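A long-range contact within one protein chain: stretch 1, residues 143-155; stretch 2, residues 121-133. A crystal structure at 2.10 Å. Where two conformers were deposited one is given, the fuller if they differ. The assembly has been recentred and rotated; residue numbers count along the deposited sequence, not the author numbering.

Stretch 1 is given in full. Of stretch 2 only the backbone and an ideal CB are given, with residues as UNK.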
# COMPACT_ATOMS: atom_id res chain seq x y z
N VAL B 143 -14.61 19.86 0.04
CA VAL B 143 -14.02 18.67 -0.55
C VAL B 143 -13.86 18.82 -2.07
O VAL B 143 -12.80 18.46 -2.58
CB VAL B 143 -14.79 17.34 -0.17
CG1 VAL B 143 -14.21 16.05 -0.94
CG2 VAL B 143 -14.72 17.10 1.35
N ALA B 144 -14.89 19.34 -2.78
CA ALA B 144 -14.80 19.59 -4.22
C ALA B 144 -13.63 20.53 -4.57
O ALA B 144 -12.86 20.27 -5.51
CB ALA B 144 -16.14 20.15 -4.79
N LEU B 145 -13.48 21.57 -3.75
CA LEU B 145 -12.44 22.57 -3.95
C LEU B 145 -11.04 22.04 -3.68
O LEU B 145 -10.08 22.45 -4.33
CB LEU B 145 -12.71 23.82 -3.10
CG LEU B 145 -13.79 24.77 -3.59
CD1 LEU B 145 -14.24 25.70 -2.44
CD2 LEU B 145 -13.28 25.63 -4.80
N ASN B 146 -10.92 21.13 -2.74
CA ASN B 146 -9.64 20.62 -2.32
C ASN B 146 -9.39 19.17 -2.73
O ASN B 146 -8.41 18.58 -2.32
CB ASN B 146 -9.47 20.84 -0.80
CG ASN B 146 -9.32 22.32 -0.42
OD1 ASN B 146 -9.10 23.20 -1.29
ND2 ASN B 146 -9.42 22.61 0.87
N LEU B 147 -10.28 18.60 -3.54
CA LEU B 147 -10.12 17.20 -3.98
C LEU B 147 -8.75 16.96 -4.63
O LEU B 147 -8.16 15.89 -4.48
CB LEU B 147 -11.24 16.80 -4.95
CG LEU B 147 -11.29 15.34 -5.43
CD1 LEU B 147 -11.37 14.35 -4.24
CD2 LEU B 147 -12.44 15.14 -6.41
N GLN B 148 -8.25 17.99 -5.32
CA GLN B 148 -7.09 17.82 -6.19
C GLN B 148 -5.77 18.38 -5.65
O GLN B 148 -4.79 18.45 -6.38
CB GLN B 148 -7.41 18.44 -7.55
CG GLN B 148 -8.82 18.07 -8.06
CD GLN B 148 -8.97 18.37 -9.52
OE1 GLN B 148 -8.39 17.68 -10.37
NE2 GLN B 148 -9.70 19.43 -9.83
N LEU B 149 -5.73 18.74 -4.35
CA LEU B 149 -4.58 19.42 -3.73
C LEU B 149 -3.28 18.66 -3.91
O LEU B 149 -2.21 19.26 -3.99
CB LEU B 149 -4.78 19.61 -2.22
CG LEU B 149 -5.81 20.63 -1.75
CD1 LEU B 149 -5.79 20.81 -0.22
CD2 LEU B 149 -5.62 21.96 -2.44
N MSE B 150 -3.38 17.33 -3.95
CA MSE B 150 -2.20 16.52 -4.09
C MSE B 150 -2.03 15.95 -5.50
O MSE B 150 -1.16 15.14 -5.71
CB MSE B 150 -2.18 15.40 -3.03
CG MSE B 150 -2.18 15.93 -1.57
SE MSE B 150 -0.72 17.18 -1.23
CE MSE B 150 -1.65 18.56 -0.35
N LEU B 151 -2.85 16.38 -6.46
CA LEU B 151 -2.81 15.77 -7.80
C LEU B 151 -1.76 16.32 -8.78
O LEU B 151 -1.44 15.67 -9.80
CB LEU B 151 -4.20 15.79 -8.46
CG LEU B 151 -5.17 14.83 -7.77
CD1 LEU B 151 -6.53 14.81 -8.45
CD2 LEU B 151 -4.58 13.43 -7.62
N LYS B 152 -1.23 17.50 -8.47
CA LYS B 152 -0.17 18.12 -9.27
C LYS B 152 -0.52 18.20 -10.75
O LYS B 152 -1.50 18.85 -11.10
CB LYS B 152 1.16 17.39 -9.04
CG LYS B 152 1.62 17.46 -7.60
CD LYS B 152 2.83 16.64 -7.40
CE LYS B 152 3.25 16.66 -5.94
NZ LYS B 152 4.25 15.56 -5.69
N GLU B 153 0.26 17.53 -11.59
CA GLU B 153 0.07 17.62 -13.04
C GLU B 153 -1.18 16.82 -13.49
O GLU B 153 -1.68 17.01 -14.60
CB GLU B 153 1.35 17.18 -13.77
CG GLU B 153 2.62 18.02 -13.44
CD GLU B 153 3.47 17.49 -12.25
OE1 GLU B 153 4.49 18.13 -11.91
OE2 GLU B 153 3.13 16.44 -11.67
N LYS B 154 -1.69 15.95 -12.61
CA LYS B 154 -2.91 15.16 -12.87
C LYS B 154 -4.19 15.95 -12.57
O LYS B 154 -5.30 15.47 -12.80
CB LYS B 154 -2.89 13.84 -12.06
CG LYS B 154 -1.74 12.85 -12.41
CD LYS B 154 -1.52 11.83 -11.26
CE LYS B 154 -0.18 11.04 -11.36
NZ LYS B 154 -0.27 9.63 -11.94
N THR B 155 -4.04 17.17 -12.05
CA THR B 155 -5.18 18.06 -11.76
C THR B 155 -6.01 18.34 -13.02
O THR B 155 -5.45 18.58 -14.11
CB THR B 155 -4.65 19.42 -11.18
OG1 THR B 155 -4.05 19.17 -9.93
CG2 THR B 155 -5.78 20.41 -10.93
N UNK B 121 -7.48 6.06 -8.85
CA UNK B 121 -8.51 5.75 -9.86
C UNK B 121 -8.86 7.04 -10.62
O UNK B 121 -10.00 7.56 -10.50
CB UNK B 121 -9.76 5.15 -9.21
N UNK B 122 -7.89 7.54 -11.37
CA UNK B 122 -7.89 8.87 -11.94
C UNK B 122 -8.97 9.10 -12.97
O UNK B 122 -9.42 10.23 -13.16
CB UNK B 122 -6.53 9.15 -12.57
N UNK B 123 -9.38 8.03 -13.65
CA UNK B 123 -10.51 8.09 -14.55
C UNK B 123 -11.84 8.40 -13.83
O UNK B 123 -12.78 8.89 -14.47
CB UNK B 123 -10.62 6.76 -15.30
N UNK B 124 -11.91 8.13 -12.52
CA UNK B 124 -13.10 8.46 -11.72
C UNK B 124 -13.07 9.84 -11.07
O UNK B 124 -13.96 10.15 -10.27
CB UNK B 124 -13.28 7.41 -10.62
N UNK B 125 -12.04 10.63 -11.34
CA UNK B 125 -11.92 11.98 -10.79
C UNK B 125 -13.19 12.81 -11.08
O UNK B 125 -13.78 13.39 -10.15
CB UNK B 125 -10.69 12.68 -11.37
N UNK B 126 -13.62 12.88 -12.37
CA UNK B 126 -14.87 13.62 -12.62
C UNK B 126 -16.10 13.13 -11.85
O UNK B 126 -16.93 13.95 -11.42
CB UNK B 126 -15.19 13.56 -14.12
N UNK B 127 -16.21 11.83 -11.67
CA UNK B 127 -17.31 11.22 -10.93
C UNK B 127 -17.30 11.59 -9.45
O UNK B 127 -18.33 11.97 -8.89
CB UNK B 127 -17.25 9.70 -11.08
N UNK B 128 -16.13 11.50 -8.80
CA UNK B 128 -16.00 11.88 -7.41
C UNK B 128 -16.16 13.40 -7.22
O UNK B 128 -16.89 13.85 -6.35
CB UNK B 128 -14.65 11.42 -6.87
N UNK B 129 -15.49 14.18 -8.05
CA UNK B 129 -15.74 15.61 -8.07
C UNK B 129 -17.24 15.97 -8.14
O UNK B 129 -17.69 16.81 -7.38
CB UNK B 129 -15.01 16.23 -9.26
N UNK B 130 -18.01 15.35 -9.03
CA UNK B 130 -19.43 15.68 -9.19
C UNK B 130 -20.30 15.33 -7.97
O UNK B 130 -21.37 15.93 -7.80
CB UNK B 130 -19.98 14.95 -10.42
N UNK B 131 -19.84 14.39 -7.13
CA UNK B 131 -20.51 14.06 -5.87
C UNK B 131 -20.59 15.30 -4.98
O UNK B 131 -21.59 15.55 -4.30
CB UNK B 131 -19.78 12.93 -5.15
N UNK B 132 -19.51 16.06 -4.96
CA UNK B 132 -19.35 17.16 -4.02
C UNK B 132 -19.63 18.53 -4.67
O UNK B 132 -19.96 19.48 -3.97
CB UNK B 132 -17.93 17.14 -3.44
N UNK B 133 -19.44 18.64 -5.98
CA UNK B 133 -19.63 19.92 -6.67
C UNK B 133 -21.07 20.46 -6.49
O UNK B 133 -22.03 19.74 -6.74
CB UNK B 133 -19.31 19.76 -8.16

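Position 121 opens the stretch in an extended conformation, and its CB finds nothing of stretch 1 within 5.5 Å; the contact sets no demand here, and almost any side chain would do. The residue is His-121, whose backbone O accepts a hydrogen bond from the N of 124 as the 3-10 segment begins.

Position 122 is different. Its CB points toward stretch 1 but stops short of it, with the aliphatic part of Lys-154 and the end of Leu-151 lying beyond. A long, flexible apolar side chain, leucine or methionine, could bridge the gap, whereas a short one would not reach Lys-154 or Leu-151. Leu-122 is found: its CD1 lies 3.6 Å from CD of Lys-154, covering the lysine's methylenes, and its CD2 is 4.4 Å from CD2 of Leu-151.

Positions 123 and 124 are out of reach of stretch 1, so polar residues are as acceptable as any. They are Thr-123 and Glu-124.

At 125 the helix begins, and CB again points toward stretch 1 without reaching it. What waits there is mixed: CD1 of Leu-151, the side-chain amide of Gln-148 and the backbone O of Lys-154. Leucine or methionine could span the distance, and a polar chain might address the amide. The residue is Leu-125, with chi1 and chi2 both t. Its CD1 packs 3.5 Å from CD1 of Leu-151 and also sits 3.4 Å from OE1 of Gln-148, a close approach of a methyl group to an oxygen whose side chain makes its hydrogen bonds elsewhere in the structure.

Position 126 points away, and its phi of -57° in the first turn of the helix is compatible with proline, among many others; Pro-126 occupies it. Position 127, out of reach, holds Thr-127.

The CB of 128 points sideways, 4.4 Å from CD2 of Leu-147, so a modest apolar group suffices. Ile-128 places CG2 4.1 Å from that methyl, while the end of its side chain leads away.

Position 129 also starts sideways, its CB 4.0 Å from CD2 of Leu-147, but a longer apolar side chain, leucine, methionine or an aromatic, could extend from there to the backbone O and CB of Ala-144. Phe-129, chi1 t, brings its ring edge to Ala-144: CE2 is 3.4 Å from the backbone O of Ala-144 and 4.1 Å from its CB.

At 130 CB points away and 131 is out of reach, so stretch 1 would accept small, polar or apolar side chains alike; they are Ala-130 and Leu-131.

At position 132 the backbone comes close to stretch 1: the CA of 132 lies 5.2 Å from the CA of Ala-144, and its CB is 3.8 Å from the CB of Ala-144, with Val-143 alongside. A broad apolar side chain suits it, aliphatic or aromatic. Phe-132 lays one ring face beneath Val-143, whose CG1 stands 3.6 Å from the ring centroid, nearly on the normal, in a CH-pi contact.

At 133 CB points sideways, 4.6 Å from CB of Ala-144, leaving the choice wide. Tyr-133 contributes mainly its backbone N, 3.8 Å from CB of Ala-144.

Stretch 2 (121-133) HLTELPTIFALFY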
# COMPACT_ATOMS: atom_id res chain seq x y z
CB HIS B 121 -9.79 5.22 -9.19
CG HIS B 121 -9.57 4.05 -8.27
ND1 HIS B 121 -9.60 2.74 -8.70
CD2 HIS B 121 -9.32 4.01 -6.94
CE1 HIS B 121 -9.38 1.94 -7.67
NE2 HIS B 121 -9.22 2.68 -6.59
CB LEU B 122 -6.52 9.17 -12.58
CG LEU B 122 -5.44 9.71 -11.64
CD1 LEU B 122 -4.05 9.57 -12.31
CD2 LEU B 122 -5.73 11.17 -11.26
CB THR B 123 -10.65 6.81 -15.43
OG1 THR B 123 -10.88 5.66 -14.59
CG2 THR B 123 -9.37 6.59 -16.26
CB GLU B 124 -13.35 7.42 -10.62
CG GLU B 124 -13.57 6.01 -11.12
CD GLU B 124 -14.85 5.85 -11.91
OE1 GLU B 124 -14.99 4.77 -12.49
OE2 GLU B 124 -15.70 6.77 -11.96
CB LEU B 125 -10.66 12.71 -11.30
CG LEU B 125 -10.29 14.13 -10.81
CD1 LEU B 125 -8.83 14.42 -11.11
CD2 LEU B 125 -11.15 15.24 -11.38
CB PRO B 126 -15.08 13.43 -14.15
CG PRO B 126 -13.68 13.33 -14.65
CD PRO B 126 -13.05 12.41 -13.65
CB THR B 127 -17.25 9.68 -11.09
OG1 THR B 127 -17.22 9.35 -12.49
CG2 THR B 127 -18.47 9.03 -10.47
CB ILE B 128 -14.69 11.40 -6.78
CG1 ILE B 128 -14.57 9.86 -6.90
CG2 ILE B 128 -14.59 11.88 -5.30
CD1 ILE B 128 -15.84 9.03 -6.48
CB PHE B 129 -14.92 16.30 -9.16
CG PHE B 129 -15.13 17.80 -9.22
CD1 PHE B 129 -16.15 18.35 -10.00
CD2 PHE B 129 -14.31 18.65 -8.49
CE1 PHE B 129 -16.35 19.73 -10.04
CE2 PHE B 129 -14.49 20.05 -8.53
CZ PHE B 129 -15.53 20.59 -9.30
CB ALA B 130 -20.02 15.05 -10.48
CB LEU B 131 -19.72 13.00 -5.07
CG LEU B 131 -19.74 11.53 -5.44
CD1 LEU B 131 -18.86 10.76 -4.42
CD2 LEU B 131 -21.19 11.01 -5.50
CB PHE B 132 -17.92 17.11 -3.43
CG PHE B 132 -17.66 15.87 -2.62
CD1 PHE B 132 -18.12 15.78 -1.29
CD2 PHE B 132 -16.96 14.79 -3.17
CE1 PHE B 132 -17.89 14.60 -0.51
CE2 PHE B 132 -16.71 13.62 -2.41
CZ PHE B 132 -17.17 13.52 -1.08
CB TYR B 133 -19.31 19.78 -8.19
CG TYR B 133 -19.74 21.00 -8.96
CD1 TYR B 133 -19.00 22.18 -8.87
CD2 TYR B 133 -20.93 21.00 -9.72
CE1 TYR B 133 -19.40 23.32 -9.52
CE2 TYR B 133 -21.33 22.16 -10.40
CZ TYR B 133 -20.56 23.33 -10.27
OH TYR B 133 -20.91 24.51 -10.91
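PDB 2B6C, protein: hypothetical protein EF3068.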